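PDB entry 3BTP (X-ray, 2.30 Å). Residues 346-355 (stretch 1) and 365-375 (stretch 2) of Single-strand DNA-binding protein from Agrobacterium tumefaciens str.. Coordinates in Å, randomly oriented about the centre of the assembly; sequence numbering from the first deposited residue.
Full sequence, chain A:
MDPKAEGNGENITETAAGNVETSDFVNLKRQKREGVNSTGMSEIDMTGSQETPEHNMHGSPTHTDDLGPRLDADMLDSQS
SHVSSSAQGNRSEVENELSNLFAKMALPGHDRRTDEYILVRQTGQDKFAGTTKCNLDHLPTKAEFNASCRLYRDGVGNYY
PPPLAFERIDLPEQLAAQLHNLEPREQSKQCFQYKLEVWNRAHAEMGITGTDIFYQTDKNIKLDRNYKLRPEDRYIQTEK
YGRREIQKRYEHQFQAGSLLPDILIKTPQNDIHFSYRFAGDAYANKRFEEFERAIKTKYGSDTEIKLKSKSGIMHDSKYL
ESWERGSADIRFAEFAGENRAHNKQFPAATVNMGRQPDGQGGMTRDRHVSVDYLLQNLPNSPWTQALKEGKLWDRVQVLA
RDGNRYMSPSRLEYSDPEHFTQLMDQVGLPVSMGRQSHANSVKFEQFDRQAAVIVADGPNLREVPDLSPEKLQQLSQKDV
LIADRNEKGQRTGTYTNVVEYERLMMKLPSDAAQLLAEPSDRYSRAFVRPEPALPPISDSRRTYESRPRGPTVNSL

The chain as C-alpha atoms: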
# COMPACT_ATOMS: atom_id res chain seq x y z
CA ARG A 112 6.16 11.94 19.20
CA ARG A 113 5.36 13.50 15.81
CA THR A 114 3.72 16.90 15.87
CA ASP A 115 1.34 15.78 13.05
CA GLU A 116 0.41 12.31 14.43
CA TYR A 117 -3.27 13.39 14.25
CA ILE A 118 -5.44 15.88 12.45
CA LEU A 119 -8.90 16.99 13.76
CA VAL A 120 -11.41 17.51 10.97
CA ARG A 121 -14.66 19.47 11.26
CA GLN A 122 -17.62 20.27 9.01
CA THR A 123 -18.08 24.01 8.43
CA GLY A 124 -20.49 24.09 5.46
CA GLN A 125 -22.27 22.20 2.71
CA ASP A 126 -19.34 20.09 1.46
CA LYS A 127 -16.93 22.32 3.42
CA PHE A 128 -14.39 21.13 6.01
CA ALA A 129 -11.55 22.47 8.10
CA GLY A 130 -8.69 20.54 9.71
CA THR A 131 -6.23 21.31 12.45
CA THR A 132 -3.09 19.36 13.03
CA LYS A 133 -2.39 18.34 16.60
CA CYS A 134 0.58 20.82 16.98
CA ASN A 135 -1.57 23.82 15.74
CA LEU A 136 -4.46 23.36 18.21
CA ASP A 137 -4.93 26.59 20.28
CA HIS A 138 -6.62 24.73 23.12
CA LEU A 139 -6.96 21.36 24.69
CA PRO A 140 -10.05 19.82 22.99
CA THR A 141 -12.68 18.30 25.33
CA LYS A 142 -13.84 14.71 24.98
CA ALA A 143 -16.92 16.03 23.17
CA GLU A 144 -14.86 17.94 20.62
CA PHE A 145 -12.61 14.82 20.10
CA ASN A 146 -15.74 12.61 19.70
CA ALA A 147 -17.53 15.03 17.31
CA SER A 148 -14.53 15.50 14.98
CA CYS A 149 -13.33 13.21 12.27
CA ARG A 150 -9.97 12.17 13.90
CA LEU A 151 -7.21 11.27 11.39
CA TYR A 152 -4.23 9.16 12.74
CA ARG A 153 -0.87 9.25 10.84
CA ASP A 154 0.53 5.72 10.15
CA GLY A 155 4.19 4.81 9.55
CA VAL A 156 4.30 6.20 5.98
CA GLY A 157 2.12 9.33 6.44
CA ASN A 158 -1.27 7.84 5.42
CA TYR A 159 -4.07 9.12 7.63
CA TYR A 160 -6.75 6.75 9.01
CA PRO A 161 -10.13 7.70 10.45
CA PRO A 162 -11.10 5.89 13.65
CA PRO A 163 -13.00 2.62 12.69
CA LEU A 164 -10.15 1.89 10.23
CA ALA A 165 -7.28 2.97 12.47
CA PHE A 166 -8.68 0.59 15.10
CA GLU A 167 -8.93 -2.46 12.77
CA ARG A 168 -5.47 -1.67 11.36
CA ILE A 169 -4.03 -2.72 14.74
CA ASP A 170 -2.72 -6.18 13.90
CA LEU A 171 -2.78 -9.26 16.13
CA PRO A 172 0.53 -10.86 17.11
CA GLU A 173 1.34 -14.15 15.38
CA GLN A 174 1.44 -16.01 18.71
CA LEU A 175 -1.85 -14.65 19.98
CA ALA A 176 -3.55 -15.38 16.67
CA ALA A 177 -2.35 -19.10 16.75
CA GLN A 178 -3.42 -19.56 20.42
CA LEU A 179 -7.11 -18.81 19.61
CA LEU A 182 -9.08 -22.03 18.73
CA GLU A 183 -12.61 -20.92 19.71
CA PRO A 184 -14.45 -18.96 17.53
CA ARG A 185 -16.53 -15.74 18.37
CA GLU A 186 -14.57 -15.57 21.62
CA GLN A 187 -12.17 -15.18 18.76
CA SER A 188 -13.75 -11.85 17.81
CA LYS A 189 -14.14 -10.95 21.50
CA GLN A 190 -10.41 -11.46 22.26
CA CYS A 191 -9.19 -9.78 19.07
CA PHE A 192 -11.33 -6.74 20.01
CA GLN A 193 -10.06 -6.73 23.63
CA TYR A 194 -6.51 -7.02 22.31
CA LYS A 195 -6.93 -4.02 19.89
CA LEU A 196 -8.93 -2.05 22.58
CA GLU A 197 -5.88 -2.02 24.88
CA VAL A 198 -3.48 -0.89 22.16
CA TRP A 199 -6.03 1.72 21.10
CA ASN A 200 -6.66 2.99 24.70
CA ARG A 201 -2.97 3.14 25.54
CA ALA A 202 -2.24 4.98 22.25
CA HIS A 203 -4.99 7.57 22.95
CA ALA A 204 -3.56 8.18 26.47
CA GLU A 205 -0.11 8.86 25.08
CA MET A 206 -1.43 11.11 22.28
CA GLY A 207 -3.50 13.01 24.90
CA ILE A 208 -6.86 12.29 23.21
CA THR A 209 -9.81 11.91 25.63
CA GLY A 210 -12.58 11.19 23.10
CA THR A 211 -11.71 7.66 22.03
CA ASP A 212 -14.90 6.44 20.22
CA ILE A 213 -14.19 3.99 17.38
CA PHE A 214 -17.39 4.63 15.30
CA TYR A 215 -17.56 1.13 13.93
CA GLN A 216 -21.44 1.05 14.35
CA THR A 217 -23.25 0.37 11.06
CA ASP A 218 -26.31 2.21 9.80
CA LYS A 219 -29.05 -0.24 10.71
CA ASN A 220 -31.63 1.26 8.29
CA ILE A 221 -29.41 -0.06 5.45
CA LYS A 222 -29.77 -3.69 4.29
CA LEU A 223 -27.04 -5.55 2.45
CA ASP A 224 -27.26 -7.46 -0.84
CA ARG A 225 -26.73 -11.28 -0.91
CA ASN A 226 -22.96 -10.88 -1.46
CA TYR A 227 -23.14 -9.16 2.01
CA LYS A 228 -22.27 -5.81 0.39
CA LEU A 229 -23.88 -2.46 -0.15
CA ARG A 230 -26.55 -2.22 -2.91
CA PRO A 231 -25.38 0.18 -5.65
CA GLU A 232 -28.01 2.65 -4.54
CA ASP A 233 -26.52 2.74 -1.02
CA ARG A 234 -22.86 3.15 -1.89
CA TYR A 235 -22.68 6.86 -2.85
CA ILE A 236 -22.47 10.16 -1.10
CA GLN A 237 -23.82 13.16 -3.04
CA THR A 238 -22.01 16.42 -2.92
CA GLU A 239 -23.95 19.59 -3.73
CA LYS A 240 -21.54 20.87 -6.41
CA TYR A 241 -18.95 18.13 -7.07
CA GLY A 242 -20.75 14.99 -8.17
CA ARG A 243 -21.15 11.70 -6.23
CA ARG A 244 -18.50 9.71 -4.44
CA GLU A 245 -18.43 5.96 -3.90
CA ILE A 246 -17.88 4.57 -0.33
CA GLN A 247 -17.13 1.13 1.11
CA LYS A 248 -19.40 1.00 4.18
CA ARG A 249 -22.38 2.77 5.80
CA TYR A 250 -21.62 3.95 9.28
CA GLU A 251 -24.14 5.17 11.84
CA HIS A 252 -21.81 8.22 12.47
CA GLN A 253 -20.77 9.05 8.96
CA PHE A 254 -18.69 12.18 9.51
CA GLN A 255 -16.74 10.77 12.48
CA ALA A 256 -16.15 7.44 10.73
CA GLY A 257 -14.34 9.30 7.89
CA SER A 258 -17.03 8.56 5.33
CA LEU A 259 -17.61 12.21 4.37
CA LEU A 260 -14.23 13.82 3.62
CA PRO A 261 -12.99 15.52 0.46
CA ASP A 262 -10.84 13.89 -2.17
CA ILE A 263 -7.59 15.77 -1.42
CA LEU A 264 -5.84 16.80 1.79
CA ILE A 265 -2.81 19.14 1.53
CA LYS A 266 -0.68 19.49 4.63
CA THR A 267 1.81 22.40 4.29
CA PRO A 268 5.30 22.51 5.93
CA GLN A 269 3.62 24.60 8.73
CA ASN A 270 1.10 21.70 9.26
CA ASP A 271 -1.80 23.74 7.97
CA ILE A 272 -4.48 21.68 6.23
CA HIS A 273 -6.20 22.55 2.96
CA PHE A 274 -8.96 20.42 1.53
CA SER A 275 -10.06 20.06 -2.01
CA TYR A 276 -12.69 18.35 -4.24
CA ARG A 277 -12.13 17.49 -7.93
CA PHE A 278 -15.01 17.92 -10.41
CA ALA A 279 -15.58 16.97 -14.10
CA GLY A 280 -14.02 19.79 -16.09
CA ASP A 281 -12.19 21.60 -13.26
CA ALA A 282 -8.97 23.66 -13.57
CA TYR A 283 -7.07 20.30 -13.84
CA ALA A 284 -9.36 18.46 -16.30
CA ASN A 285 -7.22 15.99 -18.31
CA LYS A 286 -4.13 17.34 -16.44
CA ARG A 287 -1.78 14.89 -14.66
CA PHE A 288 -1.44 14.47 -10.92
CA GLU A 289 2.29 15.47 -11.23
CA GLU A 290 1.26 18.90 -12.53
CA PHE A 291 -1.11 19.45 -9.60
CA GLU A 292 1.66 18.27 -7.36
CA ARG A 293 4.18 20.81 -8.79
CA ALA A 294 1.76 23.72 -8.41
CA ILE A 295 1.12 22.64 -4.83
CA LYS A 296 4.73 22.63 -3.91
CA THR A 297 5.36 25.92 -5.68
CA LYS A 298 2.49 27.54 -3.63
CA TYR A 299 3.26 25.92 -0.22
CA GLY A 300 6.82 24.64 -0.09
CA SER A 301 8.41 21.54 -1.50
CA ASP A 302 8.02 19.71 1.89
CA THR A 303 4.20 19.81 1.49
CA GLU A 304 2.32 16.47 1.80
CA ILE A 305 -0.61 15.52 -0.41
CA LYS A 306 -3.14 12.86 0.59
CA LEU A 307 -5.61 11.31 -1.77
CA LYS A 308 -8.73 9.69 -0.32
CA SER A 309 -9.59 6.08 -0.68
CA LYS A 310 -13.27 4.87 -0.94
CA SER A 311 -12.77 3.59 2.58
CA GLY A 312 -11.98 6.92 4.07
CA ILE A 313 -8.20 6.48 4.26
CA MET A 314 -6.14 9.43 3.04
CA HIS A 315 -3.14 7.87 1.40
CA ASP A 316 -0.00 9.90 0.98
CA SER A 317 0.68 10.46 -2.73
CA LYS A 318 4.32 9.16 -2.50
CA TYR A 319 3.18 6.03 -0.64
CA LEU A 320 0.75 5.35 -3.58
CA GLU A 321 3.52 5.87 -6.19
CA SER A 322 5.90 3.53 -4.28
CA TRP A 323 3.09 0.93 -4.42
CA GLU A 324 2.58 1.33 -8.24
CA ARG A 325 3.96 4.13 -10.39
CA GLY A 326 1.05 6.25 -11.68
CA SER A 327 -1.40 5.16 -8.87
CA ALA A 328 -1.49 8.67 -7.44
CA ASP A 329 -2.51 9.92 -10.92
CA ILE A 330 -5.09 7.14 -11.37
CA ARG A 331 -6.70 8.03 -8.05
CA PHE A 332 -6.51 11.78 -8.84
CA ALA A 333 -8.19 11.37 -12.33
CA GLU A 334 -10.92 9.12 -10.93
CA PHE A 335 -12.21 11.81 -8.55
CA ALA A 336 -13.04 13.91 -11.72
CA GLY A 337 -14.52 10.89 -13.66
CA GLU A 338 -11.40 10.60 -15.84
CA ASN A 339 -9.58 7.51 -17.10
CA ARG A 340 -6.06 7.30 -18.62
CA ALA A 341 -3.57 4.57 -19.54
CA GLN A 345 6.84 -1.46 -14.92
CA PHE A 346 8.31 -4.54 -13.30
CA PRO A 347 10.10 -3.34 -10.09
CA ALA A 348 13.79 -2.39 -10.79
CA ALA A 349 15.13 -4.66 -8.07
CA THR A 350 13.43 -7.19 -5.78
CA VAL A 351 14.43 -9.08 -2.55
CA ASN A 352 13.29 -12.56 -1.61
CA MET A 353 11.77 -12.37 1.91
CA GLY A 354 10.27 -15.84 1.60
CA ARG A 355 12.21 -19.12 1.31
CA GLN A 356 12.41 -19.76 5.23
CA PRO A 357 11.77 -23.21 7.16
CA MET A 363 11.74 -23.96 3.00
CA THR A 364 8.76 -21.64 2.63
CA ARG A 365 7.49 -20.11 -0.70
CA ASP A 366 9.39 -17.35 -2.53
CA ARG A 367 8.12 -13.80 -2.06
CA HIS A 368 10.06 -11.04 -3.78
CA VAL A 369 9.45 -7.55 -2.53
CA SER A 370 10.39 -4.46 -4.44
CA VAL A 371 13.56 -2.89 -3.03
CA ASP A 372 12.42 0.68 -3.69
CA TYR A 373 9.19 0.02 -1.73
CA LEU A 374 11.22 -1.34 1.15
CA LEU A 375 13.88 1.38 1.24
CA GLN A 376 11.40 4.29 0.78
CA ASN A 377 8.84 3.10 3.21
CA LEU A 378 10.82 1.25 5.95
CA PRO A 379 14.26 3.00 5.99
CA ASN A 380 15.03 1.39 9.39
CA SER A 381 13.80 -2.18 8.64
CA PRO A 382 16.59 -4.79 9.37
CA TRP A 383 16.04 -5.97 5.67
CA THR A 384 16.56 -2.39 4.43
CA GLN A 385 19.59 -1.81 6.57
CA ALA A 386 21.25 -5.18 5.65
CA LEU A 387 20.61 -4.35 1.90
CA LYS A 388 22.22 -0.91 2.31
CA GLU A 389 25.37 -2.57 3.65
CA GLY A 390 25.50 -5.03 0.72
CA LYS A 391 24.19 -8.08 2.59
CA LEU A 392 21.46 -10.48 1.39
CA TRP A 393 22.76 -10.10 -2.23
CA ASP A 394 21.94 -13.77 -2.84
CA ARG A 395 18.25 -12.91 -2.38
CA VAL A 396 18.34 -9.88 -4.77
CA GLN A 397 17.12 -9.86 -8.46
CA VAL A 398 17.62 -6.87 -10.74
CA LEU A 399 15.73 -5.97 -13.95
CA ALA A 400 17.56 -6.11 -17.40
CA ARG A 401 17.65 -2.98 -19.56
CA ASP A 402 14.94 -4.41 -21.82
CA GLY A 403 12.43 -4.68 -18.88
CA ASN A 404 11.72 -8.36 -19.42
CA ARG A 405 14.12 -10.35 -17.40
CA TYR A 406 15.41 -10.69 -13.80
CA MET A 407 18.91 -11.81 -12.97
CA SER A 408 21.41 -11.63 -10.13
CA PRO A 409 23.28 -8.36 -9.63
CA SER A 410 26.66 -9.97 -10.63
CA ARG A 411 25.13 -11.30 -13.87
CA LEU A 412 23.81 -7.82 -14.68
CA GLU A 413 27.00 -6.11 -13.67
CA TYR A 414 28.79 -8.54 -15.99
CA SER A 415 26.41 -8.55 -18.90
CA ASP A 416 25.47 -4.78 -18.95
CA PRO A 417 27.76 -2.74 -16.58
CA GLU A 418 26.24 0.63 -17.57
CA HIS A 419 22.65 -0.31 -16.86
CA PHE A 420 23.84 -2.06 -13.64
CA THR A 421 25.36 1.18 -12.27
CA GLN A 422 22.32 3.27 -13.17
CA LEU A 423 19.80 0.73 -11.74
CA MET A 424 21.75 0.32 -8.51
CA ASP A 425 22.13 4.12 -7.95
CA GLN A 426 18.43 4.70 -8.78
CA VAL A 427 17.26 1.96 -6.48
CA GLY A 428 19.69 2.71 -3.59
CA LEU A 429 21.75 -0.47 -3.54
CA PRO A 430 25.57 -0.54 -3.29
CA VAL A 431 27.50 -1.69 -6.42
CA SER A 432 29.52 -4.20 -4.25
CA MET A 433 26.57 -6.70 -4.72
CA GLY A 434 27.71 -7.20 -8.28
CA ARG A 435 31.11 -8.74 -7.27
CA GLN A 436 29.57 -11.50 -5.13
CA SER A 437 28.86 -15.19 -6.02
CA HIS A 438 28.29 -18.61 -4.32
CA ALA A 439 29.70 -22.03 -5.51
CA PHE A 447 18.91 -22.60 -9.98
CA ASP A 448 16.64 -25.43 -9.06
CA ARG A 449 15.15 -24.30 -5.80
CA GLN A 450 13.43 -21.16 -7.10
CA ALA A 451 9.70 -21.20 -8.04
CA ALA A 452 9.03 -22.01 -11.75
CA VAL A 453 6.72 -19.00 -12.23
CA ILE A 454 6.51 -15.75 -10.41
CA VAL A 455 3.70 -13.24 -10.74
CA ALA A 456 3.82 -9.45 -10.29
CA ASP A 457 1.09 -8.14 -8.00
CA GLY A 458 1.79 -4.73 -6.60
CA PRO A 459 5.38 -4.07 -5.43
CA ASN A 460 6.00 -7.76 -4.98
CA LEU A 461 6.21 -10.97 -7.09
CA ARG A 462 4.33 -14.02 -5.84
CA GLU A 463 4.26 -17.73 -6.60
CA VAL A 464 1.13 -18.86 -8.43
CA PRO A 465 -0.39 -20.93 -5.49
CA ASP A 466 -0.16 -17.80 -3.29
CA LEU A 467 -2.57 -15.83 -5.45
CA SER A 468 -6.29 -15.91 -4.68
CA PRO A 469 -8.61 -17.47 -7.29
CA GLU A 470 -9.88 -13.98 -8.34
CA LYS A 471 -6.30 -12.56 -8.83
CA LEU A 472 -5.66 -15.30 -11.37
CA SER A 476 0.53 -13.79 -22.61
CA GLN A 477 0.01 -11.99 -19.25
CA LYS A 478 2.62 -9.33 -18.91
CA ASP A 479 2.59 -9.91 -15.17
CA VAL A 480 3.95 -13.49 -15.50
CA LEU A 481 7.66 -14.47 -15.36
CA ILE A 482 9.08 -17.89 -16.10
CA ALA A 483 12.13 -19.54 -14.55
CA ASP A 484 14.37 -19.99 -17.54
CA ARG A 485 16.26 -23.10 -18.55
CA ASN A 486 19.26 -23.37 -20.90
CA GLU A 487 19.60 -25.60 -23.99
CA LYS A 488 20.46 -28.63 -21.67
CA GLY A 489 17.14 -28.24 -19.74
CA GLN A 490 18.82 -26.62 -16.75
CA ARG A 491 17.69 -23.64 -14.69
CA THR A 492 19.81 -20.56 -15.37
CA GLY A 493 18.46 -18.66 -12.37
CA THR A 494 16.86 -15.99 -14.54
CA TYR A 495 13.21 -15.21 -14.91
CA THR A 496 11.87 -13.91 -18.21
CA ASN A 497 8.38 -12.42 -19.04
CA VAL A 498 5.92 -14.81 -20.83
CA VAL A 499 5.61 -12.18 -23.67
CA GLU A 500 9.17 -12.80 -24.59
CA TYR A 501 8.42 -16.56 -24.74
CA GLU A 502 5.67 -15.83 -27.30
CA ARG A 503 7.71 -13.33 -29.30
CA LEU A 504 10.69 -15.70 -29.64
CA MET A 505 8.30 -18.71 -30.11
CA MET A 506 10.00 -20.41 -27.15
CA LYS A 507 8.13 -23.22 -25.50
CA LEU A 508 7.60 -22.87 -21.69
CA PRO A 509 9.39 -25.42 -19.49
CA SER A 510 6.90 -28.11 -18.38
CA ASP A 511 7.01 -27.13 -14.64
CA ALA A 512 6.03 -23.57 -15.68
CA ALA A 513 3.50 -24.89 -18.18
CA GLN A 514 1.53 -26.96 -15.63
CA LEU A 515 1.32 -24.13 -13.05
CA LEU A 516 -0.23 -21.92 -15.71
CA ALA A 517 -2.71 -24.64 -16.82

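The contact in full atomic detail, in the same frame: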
# COMPACT_ATOMS: atom_id res chain seq x y z
N PHE A 346 7.83 -3.71 -14.40
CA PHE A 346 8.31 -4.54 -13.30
C PHE A 346 9.12 -3.70 -12.27
O PHE A 346 9.74 -2.72 -12.63
CB PHE A 346 9.12 -5.73 -13.78
CG PHE A 346 8.31 -6.80 -14.54
CD1 PHE A 346 8.73 -7.25 -15.79
CD2 PHE A 346 7.14 -7.36 -14.00
CE1 PHE A 346 8.02 -8.24 -16.46
CE2 PHE A 346 6.40 -8.35 -14.69
CZ PHE A 346 6.85 -8.79 -15.90
N PRO A 347 9.09 -4.05 -10.97
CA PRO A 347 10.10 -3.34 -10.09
C PRO A 347 11.58 -3.50 -10.57
O PRO A 347 11.94 -4.57 -11.09
CB PRO A 347 9.91 -3.97 -8.67
CG PRO A 347 8.64 -4.74 -8.74
CD PRO A 347 8.22 -4.97 -10.22
N ALA A 348 12.40 -2.45 -10.39
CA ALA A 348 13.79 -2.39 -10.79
C ALA A 348 14.70 -3.43 -10.13
O ALA A 348 15.63 -3.98 -10.76
CB ALA A 348 14.33 -0.98 -10.59
N ALA A 349 14.42 -3.70 -8.85
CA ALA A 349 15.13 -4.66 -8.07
C ALA A 349 14.12 -5.23 -7.06
O ALA A 349 13.24 -4.49 -6.64
CB ALA A 349 16.31 -4.00 -7.37
N THR A 350 14.32 -6.47 -6.64
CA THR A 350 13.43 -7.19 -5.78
C THR A 350 14.30 -7.96 -4.73
O THR A 350 15.45 -8.32 -5.02
CB THR A 350 12.59 -8.10 -6.79
OG1 THR A 350 11.22 -7.58 -6.99
CG2 THR A 350 12.66 -9.50 -6.54
N VAL A 351 13.75 -8.22 -3.51
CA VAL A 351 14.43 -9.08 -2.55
C VAL A 351 13.48 -10.20 -2.12
O VAL A 351 12.29 -9.91 -1.84
CB VAL A 351 15.01 -8.29 -1.30
CG1 VAL A 351 13.89 -7.66 -0.41
CG2 VAL A 351 15.87 -9.20 -0.44
N ASN A 352 14.01 -11.44 -2.08
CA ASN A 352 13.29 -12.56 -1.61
C ASN A 352 13.24 -12.62 -0.05
O ASN A 352 14.28 -12.75 0.59
CB ASN A 352 13.90 -13.88 -2.15
CG ASN A 352 12.95 -15.08 -1.97
OD1 ASN A 352 11.78 -14.94 -1.62
ND2 ASN A 352 13.45 -16.24 -2.23
N MET A 353 12.05 -12.49 0.49
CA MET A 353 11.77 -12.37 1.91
C MET A 353 11.11 -13.66 2.36
O MET A 353 10.90 -13.85 3.54
CB MET A 353 10.86 -11.18 2.20
CG MET A 353 11.51 -9.85 1.87
SD MET A 353 10.98 -8.19 2.42
CE MET A 353 10.69 -8.41 4.20
N GLY A 354 10.79 -14.51 1.39
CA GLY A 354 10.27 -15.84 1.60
C GLY A 354 11.47 -16.77 1.62
O GLY A 354 12.55 -16.39 2.04
N ARG A 355 11.25 -18.01 1.18
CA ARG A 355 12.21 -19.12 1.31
C ARG A 355 12.81 -19.25 2.75
O ARG A 355 14.00 -18.98 2.91
CB ARG A 355 13.29 -18.96 0.22
CG ARG A 355 14.05 -20.18 -0.16
CD ARG A 355 15.18 -19.81 -1.11
NE ARG A 355 14.63 -19.48 -2.44
CZ ARG A 355 15.31 -19.46 -3.60
NH1 ARG A 355 16.60 -19.78 -3.65
NH2 ARG A 355 14.68 -19.10 -4.72
N ARG A 365 7.58 -20.66 0.66
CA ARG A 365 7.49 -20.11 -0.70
C ARG A 365 8.28 -18.80 -0.92
O ARG A 365 8.48 -18.01 -0.01
CB ARG A 365 6.04 -19.94 -1.12
CG ARG A 365 5.40 -21.26 -1.51
CD ARG A 365 3.94 -21.17 -1.91
NE ARG A 365 3.49 -22.52 -2.27
CZ ARG A 365 2.25 -22.99 -2.10
NH1 ARG A 365 1.29 -22.20 -1.60
NH2 ARG A 365 1.96 -24.24 -2.45
N ASP A 366 8.74 -18.59 -2.15
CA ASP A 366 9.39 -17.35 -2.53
C ASP A 366 8.43 -16.18 -2.49
O ASP A 366 7.24 -16.34 -2.76
CB ASP A 366 10.10 -17.47 -3.87
CG ASP A 366 11.29 -18.39 -3.81
OD1 ASP A 366 11.79 -18.63 -2.70
OD2 ASP A 366 11.72 -18.94 -4.85
N ARG A 367 8.94 -15.00 -2.09
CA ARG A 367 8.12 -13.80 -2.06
C ARG A 367 9.07 -12.66 -2.22
O ARG A 367 9.82 -12.37 -1.29
CB ARG A 367 7.30 -13.68 -0.74
CG ARG A 367 6.47 -12.40 -0.72
CD ARG A 367 5.30 -12.43 0.22
NE ARG A 367 4.47 -11.20 0.05
CZ ARG A 367 3.47 -10.80 0.86
NH1 ARG A 367 3.10 -11.53 1.91
NH2 ARG A 367 2.76 -9.71 0.57
N HIS A 368 9.06 -12.03 -3.40
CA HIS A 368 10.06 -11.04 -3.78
C HIS A 368 9.48 -9.63 -3.63
O HIS A 368 8.49 -9.30 -4.26
CB HIS A 368 10.37 -11.31 -5.27
CG HIS A 368 11.05 -12.62 -5.51
ND1 HIS A 368 10.37 -13.77 -5.88
CD2 HIS A 368 12.35 -12.97 -5.41
CE1 HIS A 368 11.23 -14.76 -6.02
NE2 HIS A 368 12.44 -14.30 -5.75
N VAL A 369 10.08 -8.78 -2.83
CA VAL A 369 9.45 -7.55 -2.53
C VAL A 369 10.33 -6.53 -3.18
O VAL A 369 11.59 -6.60 -3.09
CB VAL A 369 9.27 -7.33 -0.96
CG1 VAL A 369 8.90 -5.90 -0.64
CG2 VAL A 369 8.19 -8.32 -0.36
N SER A 370 9.70 -5.60 -3.85
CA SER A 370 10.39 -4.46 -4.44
C SER A 370 11.35 -3.79 -3.45
O SER A 370 10.96 -3.43 -2.34
CB SER A 370 9.33 -3.46 -4.85
OG SER A 370 9.95 -2.29 -5.32
N VAL A 371 12.58 -3.58 -3.85
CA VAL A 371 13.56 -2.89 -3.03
C VAL A 371 13.28 -1.39 -2.74
O VAL A 371 13.47 -0.93 -1.64
CB VAL A 371 15.02 -3.08 -3.69
CG1 VAL A 371 16.06 -2.15 -3.10
CG2 VAL A 371 15.48 -4.61 -3.64
N ASP A 372 12.93 -0.65 -3.78
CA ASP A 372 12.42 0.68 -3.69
C ASP A 372 11.28 0.88 -2.66
O ASP A 372 11.35 1.77 -1.80
CB ASP A 372 11.90 1.05 -5.07
CG ASP A 372 11.20 2.40 -5.09
OD1 ASP A 372 11.92 3.40 -4.92
OD2 ASP A 372 9.93 2.45 -5.22
N TYR A 373 10.22 0.10 -2.77
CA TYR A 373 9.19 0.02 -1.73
C TYR A 373 9.79 -0.10 -0.30
O TYR A 373 9.49 0.67 0.61
CB TYR A 373 8.21 -1.16 -2.04
CG TYR A 373 7.05 -1.24 -1.09
CD1 TYR A 373 5.88 -0.46 -1.29
CD2 TYR A 373 7.12 -2.03 0.02
CE1 TYR A 373 4.79 -0.51 -0.39
CE2 TYR A 373 6.07 -2.07 0.94
CZ TYR A 373 4.92 -1.31 0.75
OH TYR A 373 3.93 -1.46 1.69
N LEU A 374 10.61 -1.12 -0.12
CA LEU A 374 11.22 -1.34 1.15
C LEU A 374 12.07 -0.17 1.66
O LEU A 374 11.89 0.27 2.81
CB LEU A 374 12.00 -2.64 1.09
CG LEU A 374 12.42 -3.37 2.35
CD1 LEU A 374 11.22 -3.86 3.24
CD2 LEU A 374 13.35 -4.54 1.93
N LEU A 375 12.98 0.33 0.85
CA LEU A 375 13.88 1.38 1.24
C LEU A 375 13.21 2.75 1.45
O LEU A 375 13.67 3.54 2.29
CB LEU A 375 15.00 1.55 0.20
CG LEU A 375 16.30 0.76 0.44
CD1 LEU A 375 16.14 -0.78 0.64
CD2 LEU A 375 17.26 1.05 -0.68
O HOH W 1 12.74 -1.73 -6.80

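Strand 349-352 runs antiparallel to the strand that ends at Ser 370, their N-to-C directions 140° apart and their axes approaching to 4.2 Å. Val 351 and Val 369 form the hydrogen-bonded pair: Val 351 N donates to Val 369 O and Val 369 N to Val 351 O, both at 2.7 Å. Thr 350 with Ser 370 and Asn 352 with His 368 are the flanking non-hydrogen-bonded pairs, with CA-CA distances of 4.3 and 4.2 Å. The ladder runs on at both ends, through Val 371 N to Ala 349 O (3.0 Å, 175°), Met 353 N to Arg 367 O (2.9 Å, 178°) and Arg 355 N to Arg 365 O (3.0 Å). Gly 354 lies close enough for its CA to contact Arg 365 O at 3.2 Å; a CB there would fall 2.0 Å from that same oxygen, so the position has no room for a side chain.

Ser 370 is the N-cap of the following helix. A water joins the strand to this turn, donating to Ala 349 O (2.8 Å) and accepting from Asp 372 N (3.2 Å).

Polar side chains secure the other end. Asn 352, chi1 t, uses both ends of its amide: OD1 accepts from Arg 367 N and ND2 donates to Asp 366 OD1, each at 2.9 Å. Asp 366 also receives the Arg 355 guanidinium in a two-pronged salt bridge, NE to OD1 and NH2 to OD2, both 3.0 Å.

The face bearing Val 351 and Val 369 is apolar. Val 351 CG1 meets Leu 374 CD2 at 3.9 Å, and Met 353 SD lies 3.9 Å from Val 369 CB. On the opposite face, Thr 350 CG2 lies unusually close to His 368 CB, at 3.2 Å, while Thr 350 OG1 is buried without a polar partner. Together the two stretches bury 717 Å², both sides summed.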